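Local coordinates for penicillin-binding protein 2B (Streptococcus pneumoniae, PDB 2WAD), which is a transpeptidase that forms peptide cross-links between neighbouring glycan strands of cell-wall peptidoglycan and is the target of penicillin, at the zinc ion site. Residues are numbered along the deposited sequence; one frame, centred on the assembly and turned at random.

The zinc ion site. Residues 288, 290, 292. With ZN (zinc ion), chain B.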
loop_
_atom_site.group_PDB
_atom_site.type_symbol
_atom_site.label_atom_id
_atom_site.label_comp_id
_atom_site.label_asym_id
_atom_site.label_seq_id
_atom_site.Cartn_x
_atom_site.Cartn_y
_atom_site.Cartn_z
ATOM N N ASP A 288 20.994 24.076 -38.723
ATOM C CA ASP A 288 21.945 24.715 -39.623
ATOM C C ASP A 288 22.880 25.644 -38.843
ATOM O O ASP A 288 22.829 25.692 -37.622
ATOM C CB ASP A 288 21.256 25.398 -40.828
ATOM C CG ASP A 288 20.576 26.729 -40.489
ATOM O OD1 ASP A 288 20.525 27.100 -39.294
ATOM O OD2 ASP A 288 20.079 27.413 -41.419
ATOM N N HIS A 290 22.955 28.737 -38.383
ATOM C CA HIS A 290 22.295 29.813 -37.657
ATOM C C HIS A 290 21.502 29.238 -36.493
ATOM O O HIS A 290 21.010 29.978 -35.645
ATOM C CB HIS A 290 21.365 30.603 -38.579
ATOM C CG HIS A 290 21.943 30.881 -39.929
ATOM N ND1 HIS A 290 21.356 30.438 -41.094
ATOM C CD2 HIS A 290 23.057 31.555 -40.303
ATOM C CE1 HIS A 290 22.082 30.825 -42.127
ATOM N NE2 HIS A 290 23.123 31.500 -41.674
ATOM N N ASP A 292 18.887 27.114 -37.153
ATOM C CA ASP A 292 17.559 26.883 -37.698
ATOM C C ASP A 292 17.340 25.379 -37.853
ATOM O O ASP A 292 18.198 24.695 -38.416
ATOM C CB ASP A 292 17.428 27.623 -39.035
ATOM C CG ASP A 292 17.452 29.128 -38.859
ATOM O OD1 ASP A 292 16.690 29.626 -38.008
ATOM O OD2 ASP A 292 18.210 29.833 -39.554
HETATM ZN ZN ZN B . 19.459 29.197 -41.020
#
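A surface zinc site occupies the turn 288-292 between strands 282-287 and 293-298, built from alternate residues of a short Asp-Lys-His-Gly-Asp stretch. Two carboxylates and an imidazole converge on the ion, which may stabilise this turn or come from crystallisation. Asp288 reaches it through OD2 at 1.9 Å from ZN, and Asp292 does so through its own OD2 at 2.0 Å. His290 turns its ND1, the ring nitrogen next to CG, towards the metal, with ND1 2.3 Å from ZN; using this near nitrogen brings the ion close to the side-chain root, and NE2 points away from it. The two carboxylate oxygens open an angle of 130° at the zinc, whereas Asp288 OD2 and His290 ND1 subtend 103°, a distorted arrangement compatible with a further ligand, perhaps a water, that is not seen.

The aspartates differ in their grip. Asp288 takes the crowded rotamer, CG lying between the backbone N and the carbonyl carbon (chi1 76°), and its second oxygen, OD1, remains 2.9 Å from ZN as a long, loose contact. Asp288 OD1 also accepts a hydrogen bond of 2.7 Å from the backbone N of Asp292, which approaches from above the carboxylate plane. One carboxylate thus binds the metal and ties the turn together, probably helping to fix its rotation. Asp292 instead sets CG anti to its carbonyl carbon, and its OD1 is directed away from the zinc at 4.1 Å from ZN. The two carboxylates would offset the metal's charge.

The site lies at the tip of a hairpin in the N-terminal part of the chain, about 77 Å from the active-site Ser386, too far for the ion to take a direct part in acylation at that serine.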